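Local coordinates for protein aspartate aminotransferase (Leishmania major, PDB 4H51) that probably transfers the amino group of aspartate to 2-oxoglutarate with the aid of pyridoxal 5'-phosphate, working as a homodimer, at residues V173-E178 with V205-E210. Sequence-based numbering, arbitrary orientation.
Sequences VSLNFE and VDPSQE
Short strand 174-175 passes the loop that leads into helix 209-221, the CA atoms of Ser174 and Val205 lying 6.5 Å apart, and no hydrogen bond joins the two backbones. Leu175 carries the contact, its CB directed toward the loop and its two methyls divided between Val205 and Pro207. CD2 lies over the face of the Pro207 ring, 3.6 Å from CA and 4.0 Å from CG of Pro207. CD1 is turned to Val205, but it is modelled too near CG1 for the detail of that touch to be trusted. In Val205, CG1 stands anti to the backbone N (chi1 -180°), which brings this branch up to the strand. Strand 174-175 is the outermost strand on its side of the large mixed sheet of this aminotransferase, paired antiparallel with 162-169 and entered through a G1 beta bulge, in which Val173 and Ser174 both face Asp169. Tyr167 of that neighbouring strand touches both Leu175 and Pro207, and its OH hydrogen-bonds Val205 O. Asn176 and Ser208 are the N-caps of the two helices that follow, 177-186 and 209-221; Phe177 packs on Ile215 of the latter. Asp206 leaves the backbone on the side away from the strand, and its carboxylate accepts bonds from the backbone N atoms of Ala199 and His200.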
ATOM      1  N   VAL B 173       2.971  23.615  28.981  1.00 25.10           N
ATOM      2  CA  VAL B 173       2.147  23.332  27.785  1.00 26.94           C
ATOM      3  C   VAL B 173       2.702  24.059  26.561  1.00 26.71           C
ATOM      4  O   VAL B 173       1.995  24.782  25.847  1.00 29.03           O
ATOM      5  CB  VAL B 173       0.672  23.705  28.017  1.00 27.33           C
ATOM      6  CG1 VAL B 173       0.116  22.848  29.131  1.00 27.93           C
ATOM      7  CG2 VAL B 173       0.530  25.198  28.335  1.00 28.78           C
ATOM      8  N   SER B 174       4.007  23.931  26.356  1.00 24.02           N
ATOM      9  CA  SER B 174       4.655  24.718  25.335  1.00 23.12           C
ATOM     10  C   SER B 174       5.881  23.956  24.898  1.00 21.83           C
ATOM     11  O   SER B 174       6.256  22.949  25.534  1.00 20.85           O
ATOM     12  CB  SER B 174       5.029  26.122  25.834  1.00 23.99           C
ATOM     13  OG  SER B 174       6.199  26.131  26.674  1.00 26.27           O
ATOM     14  N   LEU B 175       6.532  24.471  23.859  1.00 20.53           N
ATOM     15  CA  LEU B 175       7.767  23.876  23.376  1.00 20.70           C
ATOM     16  C   LEU B 175       8.932  24.151  24.315  1.00 19.62           C
ATOM     17  O   LEU B 175       9.209  25.280  24.642  1.00 20.05           O
ATOM     18  CB  LEU B 175       8.127  24.413  21.974  1.00 21.67           C
ATOM     19  CG  LEU B 175       7.924  23.453  20.841  1.00 23.11           C
ATOM     20  CD1 LEU B 175       6.478  22.988  20.898  1.00 24.02           C
ATOM     21  CD2 LEU B 175       8.278  24.108  19.492  1.00 22.75           C
ATOM     22  N   ASN B 176       9.619  23.112  24.728  1.00 18.65           N
ATOM     23  CA  ASN B 176      10.935  23.264  25.332  1.00 18.12           C
ATOM     24  C   ASN B 176      11.950  23.516  24.227  1.00 17.12           C
ATOM     25  O   ASN B 176      12.673  22.603  23.785  1.00 16.39           O
ATOM     26  CB  ASN B 176      11.316  22.000  26.101  1.00 18.05           C
ATOM     27  CG  ASN B 176      12.687  22.100  26.775  1.00 19.06           C
ATOM     28  OD1 ASN B 176      13.398  23.102  26.681  1.00 18.35           O
ATOM     29  ND2 ASN B 176      13.047  21.043  27.480  1.00 19.00           N
ATOM     30  N   PHE B 177      12.010  24.759  23.769  1.00 17.32           N
ATOM     31  CA  PHE B 177      12.797  25.060  22.596  1.00 17.44           C
ATOM     32  C   PHE B 177      14.283  25.002  22.881  1.00 17.69           C
ATOM     33  O   PHE B 177      15.079  24.562  22.018  1.00 17.25           O
ATOM     34  CB  PHE B 177      12.432  26.397  21.988  1.00 18.09           C
ATOM     35  CG  PHE B 177      13.039  26.606  20.636  1.00 18.55           C
ATOM     36  CD1 PHE B 177      12.772  25.706  19.589  1.00 18.53           C
ATOM     37  CD2 PHE B 177      13.882  27.675  20.404  1.00 20.15           C
ATOM     38  CE1 PHE B 177      13.341  25.912  18.340  1.00 19.41           C
ATOM     39  CE2 PHE B 177      14.447  27.875  19.150  1.00 19.78           C
ATOM     40  CZ  PHE B 177      14.172  27.004  18.126  1.00 19.32           C
ATOM     41  N   GLU B 178      14.682  25.385  24.096  1.00 18.21           N
ATOM     42  CA  GLU B 178      16.110  25.295  24.454  1.00 19.40           C
ATOM     43  C   GLU B 178      16.597  23.830  24.467  1.00 17.93           C
ATOM     44  O   GLU B 178      17.683  23.539  24.005  1.00 17.39           O
ATOM     45  CB  GLU B 178      16.407  26.018  25.791  1.00 21.89           C
ATOM     46  CG  GLU B 178      16.185  27.547  25.708  1.00 24.87           C
ATOM     47  CD  GLU B 178      17.010  28.251  24.619  1.00 27.37           C
ATOM     48  OE1 GLU B 178      18.231  28.020  24.525  1.00 30.30           O
ATOM     49  OE2 GLU B 178      16.444  29.027  23.818  1.00 30.68           O
ATOM     50  N   VAL B 205       1.198  21.601  19.473  1.00 16.02           N
ATOM     51  CA  VAL B 205       2.125  22.716  19.650  1.00 15.70           C
ATOM     52  C   VAL B 205       3.169  22.691  18.564  1.00 14.91           C
ATOM     53  O   VAL B 205       3.857  21.699  18.419  1.00 14.29           O
ATOM     54  CB  VAL B 205       2.814  22.677  21.016  1.00 17.23           C
ATOM     55  CG1 VAL B 205       3.761  23.864  21.132  1.00 17.38           C
ATOM     56  CG2 VAL B 205       1.740  22.781  22.118  1.00 18.19           C
ATOM     57  N   ASP B 206       3.245  23.769  17.795  1.00 14.73           N
ATOM     58  CA  ASP B 206       4.190  23.898  16.711  1.00 14.53           C
ATOM     59  C   ASP B 206       5.231  24.941  17.082  1.00 14.25           C
ATOM     60  O   ASP B 206       4.969  25.834  17.908  1.00 14.39           O
ATOM     61  CB  ASP B 206       3.499  24.356  15.405  1.00 15.31           C
ATOM     62  CG  ASP B 206       2.589  23.310  14.821  1.00 15.86           C
ATOM     63  OD1 ASP B 206       2.693  22.155  15.265  1.00 16.61           O
ATOM     64  OD2 ASP B 206       1.780  23.644  13.914  1.00 16.13           O
ATOM     65  N   PRO B 207       6.402  24.854  16.452  1.00 13.39           N
ATOM     66  CA  PRO B 207       7.329  25.989  16.515  1.00 13.57           C
ATOM     67  C   PRO B 207       6.720  27.216  15.874  1.00 13.53           C
ATOM     68  O   PRO B 207       6.004  27.078  14.899  1.00 13.51           O
ATOM     69  CB  PRO B 207       8.498  25.544  15.654  1.00 13.32           C
ATOM     70  CG  PRO B 207       8.391  24.055  15.542  1.00 12.94           C
ATOM     71  CD  PRO B 207       6.933  23.740  15.643  1.00 12.76           C
ATOM     72  N   SER B 208       7.025  28.398  16.405  1.00 13.39           N
ATOM     73  CA  SER B 208       6.724  29.648  15.723  1.00 13.39           C
ATOM     74  C   SER B 208       7.543  29.729  14.436  1.00 13.42           C
ATOM     75  O   SER B 208       8.534  29.021  14.243  1.00 12.23           O
ATOM     76  CB  SER B 208       7.086  30.820  16.626  1.00 13.35           C
ATOM     77  OG  SER B 208       8.480  30.896  16.827  1.00 13.01           O
ATOM     78  N   GLN B 209       7.179  30.655  13.574  1.00 14.63           N
ATOM     79  CA  GLN B 209       8.012  30.882  12.375  1.00 15.14           C
ATOM     80  C   GLN B 209       9.478  31.214  12.761  1.00 14.97           C
ATOM     81  O   GLN B 209      10.418  30.776  12.111  1.00 14.17           O
ATOM     82  CB  GLN B 209       7.402  32.000  11.524  1.00 16.93           C
ATOM     83  CG  GLN B 209       6.074  31.586  10.850  1.00 17.29           C
ATOM     84  CD  GLN B 209       5.586  32.584   9.777  1.00 18.12           C
ATOM     85  OE1 GLN B 209       6.161  33.646   9.575  1.00 20.41           O
ATOM     86  NE2 GLN B 209       4.508  32.236   9.113  1.00 19.04           N
ATOM     87  N   GLU B 210       9.667  31.987  13.843  1.00 15.40           N
ATOM     88  CA  GLU B 210      10.992  32.349  14.309  1.00 16.00           C
ATOM     89  C   GLU B 210      11.753  31.101  14.777  1.00 15.08           C
ATOM     90  O   GLU B 210      12.917  30.919  14.417  1.00 15.25           O
ATOM     91  CB  GLU B 210      10.978  33.431  15.429  1.00 17.30           C
ATOM     92  CG  GLU B 210      10.402  34.793  14.991  1.00 18.33           C
ATOM     93  CD  GLU B 210       8.859  34.882  14.994  1.00 18.87           C
ATOM     94  OE1 GLU B 210       8.152  33.894  15.350  1.00 18.62           O
ATOM     95  OE2 GLU B 210       8.335  35.992  14.672  1.00 20.53           O
TER